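Local atomic coordinates of uncharacterized protein (Candida albicans, PDB entry 5K04), a protein that serves as the non-catalytic MDM20 subunit of the NatB N-terminal acetyltransferase complex, in which it binds the NAT3 subunit. Residues A[239-244]-A[249-254]; A[275-280]-A[312-317]; A[285-290]-A[295-300]. All coordinates share one frame; numbering follows the deposited sequence.

Overall arrangement
The three contacts lie in a run of successive helices in this chain of helices and loops, which has no strands. Contact 1 precedes the other two, joining helices 229-242 and 248-260. Contact 2 joins the start of helix 277-289 to helix 311-315, and contact 3, joining the end of helix 277-289 to helix 295-305, is nested within the loop that contact 2 closes. The centres of contacts 2 and 3 are about 11 Å apart, and that of contact 1 lies about 16 Å from contact 2 and 19 Å from contact 3. W251 packs on I279, tying contact 1 to contact 2. Contacts 1 and 2 both include residues bonded to NAT3, whereas contact 3 touches no other chain.

Contact 1: residues A[239-244]-A[249-254]; sequences LLFKEK and DTWKLW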
loop_
_atom_site.group_PDB
_atom_site.type_symbol
_atom_site.label_atom_id
_atom_site.label_comp_id
_atom_site.label_asym_id
_atom_site.label_seq_id
_atom_site.Cartn_x
_atom_site.Cartn_y
_atom_site.Cartn_z
ATOM N N LEU A 239 31.807 5.907 -14.460
ATOM C CA LEU A 239 30.498 6.473 -14.150
ATOM C C LEU A 239 30.633 7.775 -13.384
ATOM O O LEU A 239 29.935 8.750 -13.680
ATOM C CB LEU A 239 29.662 5.487 -13.336
ATOM C CG LEU A 239 29.268 4.171 -13.987
ATOM C CD1 LEU A 239 28.359 3.377 -13.052
ATOM C CD2 LEU A 239 28.613 4.433 -15.325
ATOM N N LEU A 240 31.548 7.812 -12.410
ATOM C CA LEU A 240 31.617 8.917 -11.458
ATOM C C LEU A 240 32.343 10.131 -12.031
ATOM O O LEU A 240 31.893 11.270 -11.847
ATOM C CB LEU A 240 32.314 8.451 -10.179
ATOM C CG LEU A 240 31.632 7.288 -9.446
ATOM C CD1 LEU A 240 32.589 6.668 -8.424
ATOM C CD2 LEU A 240 30.324 7.729 -8.791
ATOM N N PHE A 241 33.467 9.915 -12.715
ATOM C CA PHE A 241 34.330 11.013 -13.136
ATOM C C PHE A 241 34.137 11.419 -14.594
ATOM O O PHE A 241 34.634 12.480 -14.988
ATOM C CB PHE A 241 35.807 10.648 -12.893
ATOM C CG PHE A 241 36.174 10.531 -11.431
ATOM C CD1 PHE A 241 35.959 9.346 -10.740
ATOM C CD2 PHE A 241 36.719 11.606 -10.751
ATOM C CE1 PHE A 241 36.282 9.234 -9.404
ATOM C CE2 PHE A 241 37.053 11.501 -9.409
ATOM C CZ PHE A 241 36.826 10.312 -8.735
ATOM N N LYS A 242 33.429 10.619 -15.396
ATOM C CA LYS A 242 33.216 10.933 -16.806
ATOM C C LYS A 242 31.754 10.952 -17.249
ATOM O O LYS A 242 31.469 11.511 -18.316
ATOM C CB LYS A 242 33.989 9.947 -17.697
ATOM C CG LYS A 242 35.501 10.046 -17.556
ATOM C CD LYS A 242 36.234 9.141 -18.541
ATOM C CE LYS A 242 37.745 9.210 -18.332
ATOM N NZ LYS A 242 38.506 8.332 -19.281
ATOM N N GLU A 243 30.823 10.382 -16.482
ATOM C CA GLU A 243 29.420 10.309 -16.886
ATOM C C GLU A 243 28.491 10.980 -15.873
ATOM O O GLU A 243 27.274 10.747 -15.895
ATOM C CB GLU A 243 29.029 8.849 -17.128
ATOM C CG GLU A 243 29.826 8.246 -18.311
ATOM C CD GLU A 243 29.449 6.805 -18.652
ATOM O OE1 GLU A 243 30.131 6.220 -19.519
ATOM O OE2 GLU A 243 28.489 6.257 -18.064
ATOM N N LYS A 244 29.057 11.822 -15.007
ATOM C CA LYS A 244 28.355 12.634 -13.999
ATOM C C LYS A 244 27.164 11.896 -13.393
ATOM O O LYS A 244 26.024 12.372 -13.373
ATOM C CB LYS A 244 27.910 13.994 -14.570
ATOM C CG LYS A 244 27.352 14.031 -15.982
ATOM C CD LYS A 244 27.705 15.374 -16.603
ATOM C CE LYS A 244 27.072 15.564 -17.967
ATOM N NZ LYS A 244 27.377 16.921 -18.513
ATOM N N ASP A 249 26.182 4.841 -3.638
ATOM C CA ASP A 249 26.478 3.414 -3.711
ATOM C C ASP A 249 27.626 3.138 -4.679
ATOM O O ASP A 249 28.486 2.289 -4.414
ATOM C CB ASP A 249 25.222 2.646 -4.124
ATOM C CG ASP A 249 24.160 2.619 -3.033
ATOM O OD1 ASP A 249 24.401 3.174 -1.944
ATOM O OD2 ASP A 249 23.081 2.033 -3.265
ATOM N N THR A 250 27.675 3.874 -5.793
ATOM C CA THR A 250 28.754 3.704 -6.759
ATOM C C THR A 250 30.075 4.265 -6.234
ATOM O O THR A 250 31.146 3.728 -6.554
ATOM C CB THR A 250 28.369 4.364 -8.088
ATOM O OG1 THR A 250 27.087 3.873 -8.511
ATOM C CG2 THR A 250 29.418 4.054 -9.171
ATOM N N TRP A 251 30.019 5.322 -5.412
ATOM C CA TRP A 251 31.231 5.849 -4.789
ATOM C C TRP A 251 31.824 4.838 -3.821
ATOM O O TRP A 251 33.047 4.648 -3.778
ATOM C CB TRP A 251 30.941 7.156 -4.048
ATOM C CG TRP A 251 30.893 8.429 -4.888
ATOM C CD1 TRP A 251 29.789 9.201 -5.150
ATOM C CD2 TRP A 251 31.997 9.091 -5.527
ATOM N NE1 TRP A 251 30.138 10.289 -5.914
ATOM C CE2 TRP A 251 31.485 10.240 -6.164
ATOM C CE3 TRP A 251 33.361 8.812 -5.636
ATOM C CZ2 TRP A 251 32.294 11.111 -6.890
ATOM C CZ3 TRP A 251 34.159 9.676 -6.356
ATOM C CH2 TRP A 251 33.623 10.814 -6.975
ATOM N N LYS A 252 30.970 4.181 -3.038
ATOM C CA LYS A 252 31.457 3.221 -2.054
ATOM C C LYS A 252 32.135 2.041 -2.733
ATOM O O LYS A 252 33.204 1.595 -2.297
ATOM C CB LYS A 252 30.304 2.752 -1.169
ATOM C CG LYS A 252 29.748 3.847 -0.257
ATOM C CD LYS A 252 28.335 3.516 0.258
ATOM C CE LYS A 252 28.339 2.376 1.259
ATOM N NZ LYS A 252 26.963 2.055 1.705
ATOM N N LEU A 253 31.530 1.528 -3.809
ATOM C CA LEU A 253 32.175 0.472 -4.584
ATOM C C LEU A 253 33.513 0.942 -5.150
ATOM O O LEU A 253 34.471 0.164 -5.212
ATOM C CB LEU A 253 31.243 0.009 -5.704
ATOM C CG LEU A 253 29.947 -0.713 -5.293
ATOM C CD1 LEU A 253 29.206 -1.214 -6.527
ATOM C CD2 LEU A 253 30.182 -1.879 -4.358
ATOM N N TRP A 254 33.609 2.226 -5.510
ATOM C CA TRP A 254 34.842 2.753 -6.091
ATOM C C TRP A 254 35.988 2.775 -5.082
ATOM O O TRP A 254 37.132 2.473 -5.442
ATOM C CB TRP A 254 34.602 4.154 -6.650
ATOM C CG TRP A 254 35.817 4.791 -7.249
ATOM C CD1 TRP A 254 36.360 4.543 -8.487
ATOM C CD2 TRP A 254 36.628 5.809 -6.653
ATOM N NE1 TRP A 254 37.475 5.333 -8.681
ATOM C CE2 TRP A 254 37.656 6.116 -7.569
ATOM C CE3 TRP A 254 36.593 6.480 -5.426
ATOM C CZ2 TRP A 254 38.624 7.069 -7.301
ATOM C CZ3 TRP A 254 37.568 7.414 -5.153
ATOM C CH2 TRP A 254 38.567 7.708 -6.089
#
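L240 reaches between two tryptophans of the next helix and makes the most extensive contact of this pair. Its CD2 methyl sits over the face of the W251 indole, 3.7 Å from the centroid of the five-membered ring and only 5° off the ring normal, a CH-pi contact. The other methyl, CD1, lies 3.6 Å from W251 CE3 and 3.7 Å from W254 CB, filling the angle between the two side chains. F241 completes an aromatic cluster with W251 and W254. The W251 edge is directed at the F241 face in an offset edge-to-face pair with planes at 78°, F241 CZ lying 3.6 Å from W251 CZ3. F241 also meets W254, obliquely this time, and its CE1 lies over one face of that indole. The L240 CD2 methyl that covers W251 also meets T250 CG2, at 3.8 Å. T250 turns this methyl anti to its own backbone N and sets OG1 beside that nitrogen (chi1 -53°), where OG1 bonds to D247. Further out, W254 NE1 is hydrogen-bonded to E237 and its ring stacks on H233, which together fix how the indole is turned. The successive helices 229-242 and 248-260 thus meet on a largely apolar, aromatic core, bordered by M220 of helix 213-225 beside L239 and T250, and by I279 and L282 of helix 277-289 against W251.

Contact 2: residues A[275-280]-A[312-317]; sequences PTRNIS and YADLSQ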
loop_
_atom_site.group_PDB
_atom_site.type_symbol
_atom_site.label_atom_id
_atom_site.label_comp_id
_atom_site.label_asym_id
_atom_site.label_seq_id
_atom_site.Cartn_x
_atom_site.Cartn_y
_atom_site.Cartn_z
ATOM N N PRO A 275 33.343 19.610 -2.906
ATOM C CA PRO A 275 32.713 19.502 -1.580
ATOM C C PRO A 275 31.251 19.072 -1.624
ATOM O O PRO A 275 30.428 19.604 -0.871
ATOM C CB PRO A 275 32.866 20.917 -1.001
ATOM C CG PRO A 275 32.981 21.813 -2.192
ATOM C CD PRO A 275 33.623 21.007 -3.290
ATOM N N THR A 276 30.920 18.101 -2.478
ATOM C CA THR A 276 29.545 17.636 -2.573
ATOM C C THR A 276 29.158 16.847 -1.324
ATOM O O THR A 276 30.007 16.411 -0.537
ATOM C CB THR A 276 29.326 16.773 -3.824
ATOM O OG1 THR A 276 29.941 15.486 -3.668
ATOM C CG2 THR A 276 29.886 17.470 -5.065
ATOM N N ARG A 277 27.843 16.707 -1.134
ATOM C CA ARG A 277 27.320 15.908 -0.031
ATOM C C ARG A 277 27.878 14.491 -0.070
ATOM O O ARG A 277 28.449 14.007 0.915
ATOM C CB ARG A 277 25.790 15.893 -0.081
ATOM C CG ARG A 277 25.111 14.896 0.868
ATOM C CD ARG A 277 23.703 15.366 1.275
ATOM N NE ARG A 277 22.984 14.322 2.005
ATOM C CZ ARG A 277 22.272 13.352 1.429
ATOM N NH1 ARG A 277 22.180 13.295 0.111
ATOM N NH2 ARG A 277 21.661 12.430 2.165
ATOM N N ASN A 278 27.731 13.815 -1.211
ATOM C CA ASN A 278 28.129 12.413 -1.295
ATOM C C ASN A 278 29.622 12.233 -1.046
ATOM O O ASN A 278 30.039 11.247 -0.429
ATOM C CB ASN A 278 27.746 11.846 -2.654
ATOM C CG ASN A 278 26.283 11.406 -2.718
ATOM O OD1 ASN A 278 25.604 11.288 -1.692
ATOM N ND2 ASN A 278 25.802 11.149 -3.931
ATOM N N ILE A 279 30.441 13.172 -1.523
ATOM C CA ILE A 279 31.880 13.061 -1.314
ATOM C C ILE A 279 32.229 13.373 0.138
ATOM O O ILE A 279 33.163 12.791 0.703
ATOM C CB ILE A 279 32.629 13.984 -2.293
ATOM C CG1 ILE A 279 32.524 13.449 -3.715
ATOM C CG2 ILE A 279 34.098 14.191 -1.874
ATOM C CD1 ILE A 279 33.146 14.391 -4.736
ATOM N N SER A 280 31.469 14.267 0.775
ATOM C CA SER A 280 31.724 14.590 2.173
ATOM C C SER A 280 31.445 13.393 3.065
ATOM O O SER A 280 32.221 13.095 3.976
ATOM C CB SER A 280 30.883 15.792 2.581
ATOM O OG SER A 280 31.326 16.943 1.890
ATOM N N TYR A 312 21.676 15.293 10.495
ATOM C CA TYR A 312 21.580 14.297 11.561
ATOM C C TYR A 312 21.438 12.891 11.003
ATOM O O TYR A 312 22.119 11.964 11.457
ATOM C CB TYR A 312 20.393 14.598 12.473
ATOM C CG TYR A 312 20.149 13.490 13.466
ATOM C CD1 TYR A 312 20.941 13.361 14.604
ATOM C CD2 TYR A 312 19.131 12.577 13.272
ATOM C CE1 TYR A 312 20.722 12.345 15.522
ATOM C CE2 TYR A 312 18.906 11.558 14.180
ATOM C CZ TYR A 312 19.708 11.444 15.303
ATOM O OH TYR A 312 19.468 10.422 16.197
ATOM N N ALA A 313 20.518 12.703 10.046
ATOM C CA ALA A 313 20.280 11.363 9.510
ATOM C C ALA A 313 21.513 10.832 8.781
ATOM O O ALA A 313 21.796 9.630 8.819
ATOM C CB ALA A 313 19.055 11.368 8.588
ATOM N N ASP A 314 22.267 11.719 8.146
ATOM C CA ASP A 314 23.484 11.307 7.463
ATOM C C ASP A 314 24.577 10.876 8.453
ATOM O O ASP A 314 25.268 9.874 8.228
ATOM C CB ASP A 314 23.959 12.454 6.566
ATOM C CG ASP A 314 23.025 12.710 5.352
ATOM O OD1 ASP A 314 22.056 11.946 5.134
ATOM O OD2 ASP A 314 23.283 13.684 4.606
ATOM N N LEU A 315 24.759 11.613 9.554
ATOM C CA LEU A 315 25.863 11.312 10.468
ATOM C C LEU A 315 25.529 10.236 11.498
ATOM O O LEU A 315 26.385 9.400 11.822
ATOM C CB LEU A 315 26.318 12.581 11.193
ATOM C CG LEU A 315 27.085 13.549 10.301
ATOM C CD1 LEU A 315 27.463 14.804 11.075
ATOM C CD2 LEU A 315 28.335 12.885 9.684
ATOM N N SER A 316 24.298 10.237 12.013
ATOM C CA SER A 316 23.921 9.336 13.094
ATOM C C SER A 316 24.011 7.873 12.694
ATOM O O SER A 316 23.958 7.005 13.574
ATOM C CB SER A 316 22.503 9.663 13.572
ATOM O OG SER A 316 21.568 9.520 12.513
ATOM N N GLN A 317 24.146 7.580 11.402
ATOM C CA GLN A 317 24.356 6.203 10.978
ATOM C C GLN A 317 25.775 5.720 11.258
ATOM O O GLN A 317 26.028 4.513 11.213
ATOM C CB GLN A 317 24.046 6.067 9.491
ATOM C CG GLN A 317 25.127 6.611 8.593
ATOM C CD GLN A 317 24.740 6.522 7.137
ATOM O OE1 GLN A 317 25.158 5.606 6.418
ATOM N NE2 GLN A 317 23.924 7.473 6.691
#
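R277 and D314 meet in a side-on salt bridge that by itself makes up the direct contact between the two segments. R277 NE donates to D314 OD2 at 2.7 Å and R277 NH2 donates to D314 OD1 at 3.0 Å, so the two stronger bonds go one to each oxygen. Both oxygens are met on their syn sides and close to the guanidinium plane, but the donors stand somewhat out of the carboxylate plane, since the two flat groups are turned 34° from one another. A weak third bond runs from R277 NH2 to OD2. The arginine CG lies anti to the backbone N (chi1 170°) and the chain stays extended as far as NE; the bend comes at the last torsion (chi4 -86°), which turns the guanidinium so that NE and NH2 face D314. The aspartate has CG beside its own backbone N, from a CB that already points toward the other segment. The bridge joins the first turn of helix 277-289 to helix 311-315 within the region that matches the NatB non-catalytic subunit family, of the TPR clan. T276 is the N-cap of the former helix: its OG1 accepts from I279 N at 3.2 Å. T276 O receives both S280 N and S280 OG, from opposite faces of its carbonyl plane. In 312-317, S316 OG and S316 N both bond to Y312 O. Y301 OH bonds to D314 OD2. R277 NH2 also forms a salt bridge with E48 of the NAT3 chain, and the R277 side chain lies about 10 Å from the bound coenzyme A.

Contact 3: residues A[285-290]-A[295-300]; sequences ELDILY and ETSVEN
D287 and S297, both buried, bring their polar ends together where two successive helices face each other, their CA atoms 8.0 Å apart. Both side chains leave the backbone toward the other helix. The aspartate places CG beside its own backbone N (chi1 -67°), which carries one carboxylate oxygen, OD2, to the serine hydroxyl. S297 OG lies 2.3 Å from D287 OD2, very short for a hydrogen bond, so the detail of this pairing is doubtful. The serine chi1, 29°, is well away from a staggered position, which may reflect strain at this spot or the same uncertainty. S297 OG lies between two acceptors, D287 OD2 and I294 O, the latter in the turn just ahead of the helix, and these would share or compete for its single proton. A water molecule adds a second connection through the same carboxylate oxygen: it donates to D287 OD2 at 2.6 Å and lies 2.5 Å from T296 OG1, so that a solvent bridge runs alongside the direct approach. Around this small polar site, F265 of helix 265-269 packs on D287, and K283 and I284 pack on S297. The pair joins the last turns of helix 277-289 to the first turn of helix 295-305, successive helices joined by a short turn, consistent with the helical pairs of TPR-like repeats.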
loop_
_atom_site.group_PDB
_atom_site.type_symbol
_atom_site.label_atom_id
_atom_site.label_comp_id
_atom_site.label_asym_id
_atom_site.label_seq_id
_atom_site.Cartn_x
_atom_site.Cartn_y
_atom_site.Cartn_z
ATOM N N GLU A 285 33.401 7.346 5.000
ATOM C CA GLU A 285 33.459 5.951 4.576
ATOM C C GLU A 285 34.882 5.548 4.197
ATOM O O GLU A 285 35.264 4.381 4.347
ATOM C CB GLU A 285 32.500 5.734 3.405
ATOM C CG GLU A 285 31.826 4.361 3.384
ATOM C CD GLU A 285 30.600 4.271 4.271
ATOM O OE1 GLU A 285 29.827 5.253 4.327
ATOM O OE2 GLU A 285 30.411 3.210 4.908
ATOM N N LEU A 286 35.689 6.505 3.731
ATOM C CA LEU A 286 37.049 6.184 3.320
ATOM C C LEU A 286 37.968 6.070 4.528
ATOM O O LEU A 286 38.879 5.239 4.531
ATOM C CB LEU A 286 37.562 7.231 2.327
ATOM C CG LEU A 286 38.973 7.015 1.756
ATOM C CD1 LEU A 286 39.018 5.796 0.851
ATOM C CD2 LEU A 286 39.489 8.263 1.030
ATOM N N ASP A 287 37.731 6.884 5.566
ATOM C CA ASP A 287 38.454 6.723 6.826
ATOM C C ASP A 287 38.203 5.347 7.433
ATOM O O ASP A 287 39.139 4.661 7.860
ATOM C CB ASP A 287 38.046 7.814 7.814
ATOM C CG ASP A 287 38.498 9.186 7.381
ATOM O OD1 ASP A 287 39.229 9.268 6.370
ATOM O OD2 ASP A 287 38.114 10.172 8.045
ATOM N N ILE A 288 36.936 4.934 7.488
ATOM C CA ILE A 288 36.590 3.618 8.015
ATOM C C ILE A 288 37.295 2.525 7.218
ATOM O O ILE A 288 37.876 1.592 7.785
ATOM C CB ILE A 288 35.061 3.443 8.001
ATOM C CG1 ILE A 288 34.419 4.364 9.039
ATOM C CG2 ILE A 288 34.659 1.987 8.211
ATOM C CD1 ILE A 288 32.907 4.467 8.916
ATOM N N LEU A 289 37.262 2.640 5.887
ATOM C CA LEU A 289 37.822 1.620 5.006
ATOM C C LEU A 289 39.325 1.449 5.199
ATOM O O LEU A 289 39.859 0.356 4.972
ATOM C CB LEU A 289 37.518 1.984 3.552
ATOM C CG LEU A 289 37.931 0.979 2.485
ATOM C CD1 LEU A 289 37.205 -0.332 2.719
ATOM C CD2 LEU A 289 37.619 1.530 1.096
ATOM N N TYR A 290 40.023 2.510 5.605
ATOM C CA TYR A 290 41.466 2.471 5.801
ATOM C C TYR A 290 41.835 2.524 7.274
ATOM O O TYR A 290 42.963 2.897 7.617
ATOM C CB TYR A 290 42.144 3.604 5.021
ATOM C CG TYR A 290 42.320 3.285 3.541
ATOM C CD1 TYR A 290 41.255 3.408 2.648
ATOM C CD2 TYR A 290 43.547 2.849 3.038
ATOM C CE1 TYR A 290 41.404 3.105 1.298
ATOM C CE2 TYR A 290 43.705 2.553 1.686
ATOM C CZ TYR A 290 42.630 2.678 0.821
ATOM O OH TYR A 290 42.784 2.379 -0.517
ATOM N N GLU A 295 37.125 11.471 13.009
ATOM C CA GLU A 295 36.723 12.741 13.618
ATOM C C GLU A 295 36.694 13.899 12.624
ATOM O O GLU A 295 35.687 14.606 12.509
ATOM C CB GLU A 295 37.664 13.078 14.775
ATOM C CG GLU A 295 37.098 12.793 16.132
ATOM C CD GLU A 295 37.848 13.521 17.210
ATOM O OE1 GLU A 295 38.985 13.105 17.514
ATOM O OE2 GLU A 295 37.311 14.525 17.729
ATOM N N THR A 296 37.816 14.149 11.944
ATOM C CA THR A 296 37.926 15.359 11.131
ATOM C C THR A 296 36.930 15.348 9.977
ATOM O O THR A 296 36.376 16.394 9.618
ATOM C CB THR A 296 39.355 15.516 10.605
ATOM O OG1 THR A 296 39.537 14.676 9.462
ATOM C CG2 THR A 296 40.338 15.090 11.656
ATOM N N SER A 297 36.679 14.177 9.385
ATOM C CA SER A 297 35.733 14.125 8.279
ATOM C C SER A 297 34.286 14.210 8.761
ATOM O O SER A 297 33.420 14.669 8.009
ATOM C CB SER A 297 35.965 12.873 7.428
ATOM O OG SER A 297 36.502 11.813 8.185
ATOM N N VAL A 298 34.008 13.811 10.005
ATOM C CA VAL A 298 32.691 14.081 10.576
ATOM C C VAL A 298 32.508 15.575 10.793
ATOM O O VAL A 298 31.461 16.144 10.463
ATOM C CB VAL A 298 32.489 13.299 11.887
ATOM C CG1 VAL A 298 31.372 13.927 12.724
ATOM C CG2 VAL A 298 32.152 11.868 11.592
ATOM N N GLU A 299 33.523 16.233 11.361
ATOM C CA GLU A 299 33.450 17.674 11.585
ATOM C C GLU A 299 33.305 18.435 10.270
ATOM O O GLU A 299 32.562 19.418 10.195
ATOM C CB GLU A 299 34.687 18.139 12.362
ATOM C CG GLU A 299 34.700 17.708 13.834
ATOM C CD GLU A 299 36.072 17.852 14.496
ATOM O OE1 GLU A 299 37.014 18.348 13.837
ATOM O OE2 GLU A 299 36.211 17.462 15.679
ATOM N N ASN A 300 33.990 17.980 9.211
ATOM C CA ASN A 300 33.927 18.678 7.928
ATOM C C ASN A 300 32.552 18.518 7.284
ATOM O O ASN A 300 32.036 19.459 6.672
ATOM C CB ASN A 300 35.046 18.181 7.005
ATOM C CG ASN A 300 34.861 18.617 5.532
ATOM O OD1 ASN A 300 35.217 19.739 5.160
ATOM N ND2 ASN A 300 34.325 17.708 4.687
HETATM O O HOH W 1 39.219 12.217 9.223
#